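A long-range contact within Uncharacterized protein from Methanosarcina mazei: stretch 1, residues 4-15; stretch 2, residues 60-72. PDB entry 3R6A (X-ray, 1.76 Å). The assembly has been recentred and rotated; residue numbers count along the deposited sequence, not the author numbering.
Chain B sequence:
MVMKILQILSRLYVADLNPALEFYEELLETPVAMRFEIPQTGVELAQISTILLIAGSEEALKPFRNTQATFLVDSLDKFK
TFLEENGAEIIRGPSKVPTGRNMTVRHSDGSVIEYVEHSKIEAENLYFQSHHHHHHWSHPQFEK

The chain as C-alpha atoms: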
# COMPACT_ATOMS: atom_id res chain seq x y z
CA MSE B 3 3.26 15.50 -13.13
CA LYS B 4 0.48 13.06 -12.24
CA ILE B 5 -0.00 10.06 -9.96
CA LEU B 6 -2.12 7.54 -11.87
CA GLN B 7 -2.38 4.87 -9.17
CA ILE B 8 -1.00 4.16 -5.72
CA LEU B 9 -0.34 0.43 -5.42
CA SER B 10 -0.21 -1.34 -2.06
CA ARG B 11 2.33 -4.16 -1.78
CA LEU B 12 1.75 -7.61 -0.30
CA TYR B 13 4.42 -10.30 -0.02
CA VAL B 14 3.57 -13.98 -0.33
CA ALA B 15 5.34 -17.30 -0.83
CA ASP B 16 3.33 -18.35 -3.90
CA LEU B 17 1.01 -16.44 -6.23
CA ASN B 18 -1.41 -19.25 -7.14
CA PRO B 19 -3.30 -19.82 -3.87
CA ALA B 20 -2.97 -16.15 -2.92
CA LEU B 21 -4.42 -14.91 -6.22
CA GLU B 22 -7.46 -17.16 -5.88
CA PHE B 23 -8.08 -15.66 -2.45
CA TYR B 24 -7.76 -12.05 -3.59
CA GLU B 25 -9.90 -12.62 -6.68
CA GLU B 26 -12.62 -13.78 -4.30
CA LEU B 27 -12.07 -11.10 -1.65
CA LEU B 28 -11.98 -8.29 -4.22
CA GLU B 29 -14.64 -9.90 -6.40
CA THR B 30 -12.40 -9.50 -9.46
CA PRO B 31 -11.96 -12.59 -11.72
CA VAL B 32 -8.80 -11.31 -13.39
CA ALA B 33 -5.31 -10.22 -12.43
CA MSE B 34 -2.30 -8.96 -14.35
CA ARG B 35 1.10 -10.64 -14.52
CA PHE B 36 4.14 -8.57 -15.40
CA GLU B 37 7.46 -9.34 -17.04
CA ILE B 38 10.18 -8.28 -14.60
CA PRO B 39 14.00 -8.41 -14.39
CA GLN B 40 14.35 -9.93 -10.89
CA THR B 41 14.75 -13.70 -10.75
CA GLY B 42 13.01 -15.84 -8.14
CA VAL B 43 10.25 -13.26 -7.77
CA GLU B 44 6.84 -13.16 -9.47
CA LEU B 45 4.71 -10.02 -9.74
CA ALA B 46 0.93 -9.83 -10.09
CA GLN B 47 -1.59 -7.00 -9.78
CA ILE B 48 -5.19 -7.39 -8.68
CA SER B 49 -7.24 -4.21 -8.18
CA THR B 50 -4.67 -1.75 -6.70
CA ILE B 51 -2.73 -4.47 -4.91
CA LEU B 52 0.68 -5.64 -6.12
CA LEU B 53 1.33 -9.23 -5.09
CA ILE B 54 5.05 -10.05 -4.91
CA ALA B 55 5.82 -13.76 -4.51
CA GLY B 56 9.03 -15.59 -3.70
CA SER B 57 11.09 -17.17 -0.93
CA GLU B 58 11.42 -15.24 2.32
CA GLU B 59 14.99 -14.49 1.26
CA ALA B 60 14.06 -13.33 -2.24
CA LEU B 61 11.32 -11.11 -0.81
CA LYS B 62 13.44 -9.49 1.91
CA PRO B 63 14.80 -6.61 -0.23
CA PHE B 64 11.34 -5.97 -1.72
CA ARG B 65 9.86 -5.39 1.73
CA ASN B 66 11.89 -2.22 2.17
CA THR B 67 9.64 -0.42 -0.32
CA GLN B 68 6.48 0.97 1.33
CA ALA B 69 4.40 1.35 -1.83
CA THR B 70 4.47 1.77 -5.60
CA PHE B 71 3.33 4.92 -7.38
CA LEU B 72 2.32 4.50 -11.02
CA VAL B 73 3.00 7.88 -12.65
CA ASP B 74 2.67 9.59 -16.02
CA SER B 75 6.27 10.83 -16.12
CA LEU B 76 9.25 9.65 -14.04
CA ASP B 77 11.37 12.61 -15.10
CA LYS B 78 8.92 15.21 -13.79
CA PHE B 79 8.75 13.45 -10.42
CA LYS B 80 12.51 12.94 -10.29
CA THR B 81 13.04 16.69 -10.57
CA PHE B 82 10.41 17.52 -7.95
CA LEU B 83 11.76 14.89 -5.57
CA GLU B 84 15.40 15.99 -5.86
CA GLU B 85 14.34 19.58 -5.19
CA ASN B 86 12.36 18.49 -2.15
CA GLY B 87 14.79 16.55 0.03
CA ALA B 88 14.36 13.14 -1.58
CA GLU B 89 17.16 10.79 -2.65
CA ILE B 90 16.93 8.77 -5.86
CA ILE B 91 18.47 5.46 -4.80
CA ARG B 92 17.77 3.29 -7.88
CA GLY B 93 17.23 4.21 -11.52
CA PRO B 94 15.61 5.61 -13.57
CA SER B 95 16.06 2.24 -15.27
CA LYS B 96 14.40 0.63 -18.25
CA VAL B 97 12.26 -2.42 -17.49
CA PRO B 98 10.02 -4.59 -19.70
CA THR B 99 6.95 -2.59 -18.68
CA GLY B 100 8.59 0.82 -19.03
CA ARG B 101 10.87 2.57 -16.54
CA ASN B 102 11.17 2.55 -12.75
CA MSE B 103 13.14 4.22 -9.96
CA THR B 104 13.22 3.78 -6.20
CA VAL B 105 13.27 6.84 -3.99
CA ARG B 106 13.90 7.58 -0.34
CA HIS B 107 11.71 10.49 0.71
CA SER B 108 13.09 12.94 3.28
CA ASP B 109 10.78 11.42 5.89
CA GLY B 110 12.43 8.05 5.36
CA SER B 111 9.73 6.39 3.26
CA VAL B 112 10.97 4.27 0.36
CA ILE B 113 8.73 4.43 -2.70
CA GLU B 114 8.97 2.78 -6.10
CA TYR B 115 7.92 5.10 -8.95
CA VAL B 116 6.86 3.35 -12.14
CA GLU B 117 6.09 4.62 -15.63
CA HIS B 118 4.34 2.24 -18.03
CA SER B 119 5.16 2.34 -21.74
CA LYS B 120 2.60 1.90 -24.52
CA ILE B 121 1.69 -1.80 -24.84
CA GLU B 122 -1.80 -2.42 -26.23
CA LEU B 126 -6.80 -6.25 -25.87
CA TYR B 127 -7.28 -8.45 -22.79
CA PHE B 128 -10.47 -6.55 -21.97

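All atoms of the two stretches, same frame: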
# COMPACT_ATOMS: atom_id res chain seq x y z
N LYS B 4 1.71 13.66 -12.74
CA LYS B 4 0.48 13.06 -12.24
C LYS B 4 0.62 11.64 -11.70
O LYS B 4 1.28 10.80 -12.31
CB LYS B 4 -0.58 13.07 -13.34
CG LYS B 4 -1.89 12.40 -12.95
CD LYS B 4 -2.90 12.45 -14.10
CE LYS B 4 -4.21 11.78 -13.72
NZ LYS B 4 -5.22 11.86 -14.82
N ILE B 5 -0.00 11.39 -10.56
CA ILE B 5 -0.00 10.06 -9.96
C ILE B 5 -1.23 9.38 -10.57
O ILE B 5 -2.35 9.88 -10.43
CB ILE B 5 -0.19 10.12 -8.43
CG1 ILE B 5 0.97 10.90 -7.80
CG2 ILE B 5 -0.28 8.71 -7.85
CD1 ILE B 5 2.29 10.17 -7.82
N LEU B 6 -1.02 8.26 -11.25
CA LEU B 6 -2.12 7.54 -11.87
C LEU B 6 -2.75 6.53 -10.91
O LEU B 6 -3.97 6.38 -10.87
CB LEU B 6 -1.63 6.82 -13.13
CG LEU B 6 -1.10 7.74 -14.24
CD1 LEU B 6 -0.57 6.89 -15.39
CD2 LEU B 6 -2.22 8.65 -14.73
N GLN B 7 -1.91 5.85 -10.14
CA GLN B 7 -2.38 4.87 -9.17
C GLN B 7 -1.37 4.72 -8.06
O GLN B 7 -0.17 4.89 -8.28
CB GLN B 7 -2.54 3.48 -9.79
CG GLN B 7 -3.69 3.26 -10.73
CD GLN B 7 -3.86 1.79 -11.05
OE1 GLN B 7 -2.91 1.12 -11.47
NE2 GLN B 7 -5.06 1.27 -10.83
N ILE B 8 -1.86 4.41 -6.86
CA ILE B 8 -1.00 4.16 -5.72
C ILE B 8 -1.25 2.68 -5.44
O ILE B 8 -2.36 2.29 -5.09
CB ILE B 8 -1.38 5.01 -4.51
CG1 ILE B 8 -1.16 6.49 -4.84
CG2 ILE B 8 -0.55 4.60 -3.29
CD1 ILE B 8 -1.48 7.45 -3.70
N LEU B 9 -0.21 1.87 -5.61
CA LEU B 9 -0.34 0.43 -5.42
C LEU B 9 0.22 -0.05 -4.09
O LEU B 9 1.36 0.25 -3.74
CB LEU B 9 0.36 -0.29 -6.57
CG LEU B 9 -0.11 0.16 -7.96
CD1 LEU B 9 0.77 -0.47 -9.03
CD2 LEU B 9 -1.57 -0.24 -8.16
N SER B 10 -0.61 -0.79 -3.35
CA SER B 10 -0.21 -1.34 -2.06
C SER B 10 0.47 -2.69 -2.32
O SER B 10 0.01 -3.47 -3.14
CB SER B 10 -1.43 -1.53 -1.17
OG SER B 10 -2.09 -0.29 -0.98
N ARG B 11 1.54 -2.95 -1.59
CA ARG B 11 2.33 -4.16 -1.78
C ARG B 11 2.12 -5.24 -0.72
O ARG B 11 2.16 -4.96 0.47
CB ARG B 11 3.81 -3.79 -1.82
CG ARG B 11 4.17 -2.81 -2.93
CD ARG B 11 5.43 -2.02 -2.57
NE ARG B 11 6.65 -2.85 -2.53
CZ ARG B 11 7.42 -3.10 -3.59
NH1 ARG B 11 7.10 -2.61 -4.78
NH2 ARG B 11 8.52 -3.83 -3.45
N LEU B 12 1.90 -6.46 -1.18
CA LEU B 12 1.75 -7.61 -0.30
C LEU B 12 2.80 -8.62 -0.74
O LEU B 12 3.08 -8.75 -1.94
CB LEU B 12 0.34 -8.22 -0.40
CG LEU B 12 -0.83 -7.34 0.05
CD1 LEU B 12 -2.11 -8.17 0.05
CD2 LEU B 12 -0.57 -6.79 1.45
N TYR B 13 3.37 -9.32 0.23
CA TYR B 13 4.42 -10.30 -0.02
C TYR B 13 3.96 -11.69 0.38
O TYR B 13 3.58 -11.91 1.53
CB TYR B 13 5.66 -9.90 0.77
CG TYR B 13 5.99 -8.44 0.60
CD1 TYR B 13 6.82 -8.00 -0.42
CD2 TYR B 13 5.40 -7.47 1.43
CE1 TYR B 13 7.07 -6.64 -0.62
CE2 TYR B 13 5.64 -6.12 1.24
CZ TYR B 13 6.48 -5.71 0.22
OH TYR B 13 6.72 -4.37 0.03
N VAL B 14 4.02 -12.61 -0.57
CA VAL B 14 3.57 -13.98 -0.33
C VAL B 14 4.57 -15.00 -0.86
O VAL B 14 5.44 -14.67 -1.67
CB VAL B 14 2.20 -14.22 -0.99
CG1 VAL B 14 1.17 -13.24 -0.43
CG2 VAL B 14 2.31 -14.06 -2.51
N ALA B 15 4.44 -16.24 -0.41
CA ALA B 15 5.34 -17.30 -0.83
C ALA B 15 5.02 -17.77 -2.25
O ALA B 15 5.93 -18.01 -3.05
CB ALA B 15 5.23 -18.48 0.13
N ALA B 60 14.23 -14.09 -1.01
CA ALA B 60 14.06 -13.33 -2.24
C ALA B 60 13.19 -12.10 -2.03
O ALA B 60 13.39 -11.07 -2.68
CB ALA B 60 13.45 -14.23 -3.32
N LEU B 61 12.24 -12.20 -1.11
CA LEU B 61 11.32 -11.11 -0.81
C LEU B 61 11.89 -10.03 0.11
O LEU B 61 11.47 -8.88 0.06
CB LEU B 61 10.04 -11.66 -0.15
CG LEU B 61 9.10 -12.55 -0.97
CD1 LEU B 61 8.04 -13.13 -0.05
CD2 LEU B 61 8.47 -11.74 -2.09
N LYS B 62 12.85 -10.42 0.95
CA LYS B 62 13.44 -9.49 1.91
C LYS B 62 13.71 -8.07 1.38
O LYS B 62 13.20 -7.10 1.93
CB LYS B 62 14.73 -10.07 2.50
CG LYS B 62 15.24 -9.30 3.70
CD LYS B 62 16.45 -9.97 4.36
CE LYS B 62 17.71 -9.86 3.51
NZ LYS B 62 18.92 -10.30 4.26
N PRO B 63 14.51 -7.94 0.31
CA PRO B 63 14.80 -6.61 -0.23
C PRO B 63 13.57 -5.85 -0.74
O PRO B 63 13.54 -4.62 -0.71
CB PRO B 63 15.81 -6.90 -1.34
CG PRO B 63 15.40 -8.25 -1.81
CD PRO B 63 15.14 -8.98 -0.52
N PHE B 64 12.57 -6.58 -1.21
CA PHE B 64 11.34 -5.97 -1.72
C PHE B 64 10.50 -5.35 -0.61
O PHE B 64 9.75 -4.40 -0.84
CB PHE B 64 10.52 -7.00 -2.49
CG PHE B 64 11.14 -7.42 -3.79
CD1 PHE B 64 10.95 -6.65 -4.94
CD2 PHE B 64 11.95 -8.54 -3.86
CE1 PHE B 64 11.57 -7.00 -6.14
CE2 PHE B 64 12.58 -8.90 -5.05
CZ PHE B 64 12.39 -8.13 -6.19
N ARG B 65 10.63 -5.89 0.59
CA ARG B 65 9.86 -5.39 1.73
C ARG B 65 10.28 -4.01 2.20
O ARG B 65 9.56 -3.37 2.96
CB ARG B 65 9.93 -6.38 2.89
CG ARG B 65 9.08 -7.62 2.72
CD ARG B 65 9.27 -8.55 3.90
NE ARG B 65 8.35 -9.68 3.89
CZ ARG B 65 7.05 -9.59 4.16
NH1 ARG B 65 6.51 -8.42 4.48
NH2 ARG B 65 6.29 -10.68 4.13
N ASN B 66 11.44 -3.54 1.75
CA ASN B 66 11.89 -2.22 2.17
C ASN B 66 11.14 -1.08 1.47
O ASN B 66 11.22 0.07 1.89
CB ASN B 66 13.39 -2.07 1.95
CG ASN B 66 14.20 -3.00 2.82
OD1 ASN B 66 13.93 -3.13 4.02
ND2 ASN B 66 15.19 -3.65 2.24
N THR B 67 10.41 -1.42 0.42
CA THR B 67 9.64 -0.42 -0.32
C THR B 67 8.22 -0.39 0.24
O THR B 67 7.52 -1.40 0.24
CB THR B 67 9.60 -0.75 -1.82
OG1 THR B 67 10.94 -0.73 -2.34
CG2 THR B 67 8.75 0.26 -2.58
N GLN B 68 7.80 0.78 0.72
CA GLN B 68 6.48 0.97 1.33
C GLN B 68 5.31 0.83 0.36
O GLN B 68 4.28 0.24 0.69
CB GLN B 68 6.41 2.35 1.99
CG GLN B 68 7.56 2.68 2.93
CD GLN B 68 7.64 1.73 4.10
OE1 GLN B 68 6.66 1.55 4.83
NE2 GLN B 68 8.80 1.13 4.31
N ALA B 69 5.46 1.39 -0.84
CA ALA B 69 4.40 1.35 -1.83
C ALA B 69 4.94 1.68 -3.21
O ALA B 69 6.09 2.08 -3.36
CB ALA B 69 3.30 2.33 -1.46
N THR B 70 4.09 1.50 -4.22
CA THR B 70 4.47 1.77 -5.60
C THR B 70 3.53 2.81 -6.19
O THR B 70 2.31 2.69 -6.09
CB THR B 70 4.41 0.47 -6.43
OG1 THR B 70 5.43 -0.42 -5.96
CG2 THR B 70 4.61 0.76 -7.91
N PHE B 71 4.11 3.86 -6.77
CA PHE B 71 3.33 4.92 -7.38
C PHE B 71 3.45 4.81 -8.89
O PHE B 71 4.55 4.93 -9.43
CB PHE B 71 3.86 6.31 -6.99
CG PHE B 71 3.65 6.69 -5.55
CD1 PHE B 71 3.06 5.81 -4.64
CD2 PHE B 71 4.07 7.94 -5.10
CE1 PHE B 71 2.89 6.18 -3.31
CE2 PHE B 71 3.90 8.31 -3.77
CZ PHE B 71 3.31 7.43 -2.87
N LEU B 72 2.33 4.56 -9.56
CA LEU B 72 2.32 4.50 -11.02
C LEU B 72 2.13 5.96 -11.44
O LEU B 72 1.17 6.61 -11.01
CB LEU B 72 1.16 3.64 -11.52
CG LEU B 72 0.91 3.52 -13.03
CD1 LEU B 72 2.16 3.00 -13.74
CD2 LEU B 72 -0.26 2.58 -13.25
O HOH W 1 2.04 -0.95 0.37
O HOH W 2 5.43 -2.76 1.83

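Strand 5-14 and the strand that includes Thr 70 to Leu 72 run antiparallel, with 162° between their directions, and backbone hydrogen bonds lace them together. Leu 9 N donates to Thr 70 O (2.7 Å) and Thr 70 N returns the bond to Leu 9 O (3.0 Å), both nearly straight. Two residues along each strand, at the next hydrogen-bonded pair, Leu 72 N donates to Gln 7 O at 2.8 Å. Leu 72 O receives two donors, Leu 6 N at 2.8 Å and Gln 7 N at 3.3 Å; the first is the shorter, the second the straighter. Leu 6, with phi/psi of -89/-40, departs from extended geometry here, so that consecutive amides converge on one carbonyl.

Beyond the ladder the backbones separate, and water 1 fills the gap, accepting from Arg 11 N (2.8 Å) and donating to Gln 68 O (2.6 Å). The buried Arg 11 side chain reaches across to the loop. Arg 11 NH2 donates to Phe 64 O (2.9 Å, 160°), and Arg 11 NH1 lies 3.0 Å from Thr 70 OG1, near the guanidinium plane. Within its own strand, Arg 11 NE donates to Tyr 13 OH at 3.0 Å, fixing the two long side chains against each other. Thr 67 covers one guanidinium face, its CB 3.6 Å from Arg 11 NH2. A long side chain with several N-H groups suits this place, where backbone carbonyls of the turn face inward. Water 2 joins the same cluster, 2.7 Å from Tyr 13 OH and 3.0 Å from Thr 67 O.

Tyr 13 combines this polar tip with a broad apolar ring. Arg 65 lays its aliphatic stem over one face, with CG 3.7 Å from the centroid of the Tyr 13 ring and only 6° off the normal, a CH-pi contact; the exposed Arg 65 thus shields a buried ring. Phe 64 CB touches Tyr 13 CE1 at 3.9 Å, and Leu 61 CD1 packs against Tyr 13 CB at 4.1 Å, while the same methyl reaches Val 14 O at 3.4 Å.

At the other end, side chains sort by sheet face. Ile 8 and Phe 71, both buried and apolar as such a place requires, share one face, with Ile 8 CG2 3.8 Å from Phe 71 CE1; Ile 5 CD1 approaches Phe 71 CD2 (3.9 Å). Gln 7, Leu 9, Thr 70 and Leu 72 occupy the opposite face. There Leu 9 CB meets Thr 70 CB at 4.1 Å, and at the partly exposed end Gln 7 OE1 comes within 3.5 Å of Leu 72 CD2. In all, 924 Å² is buried.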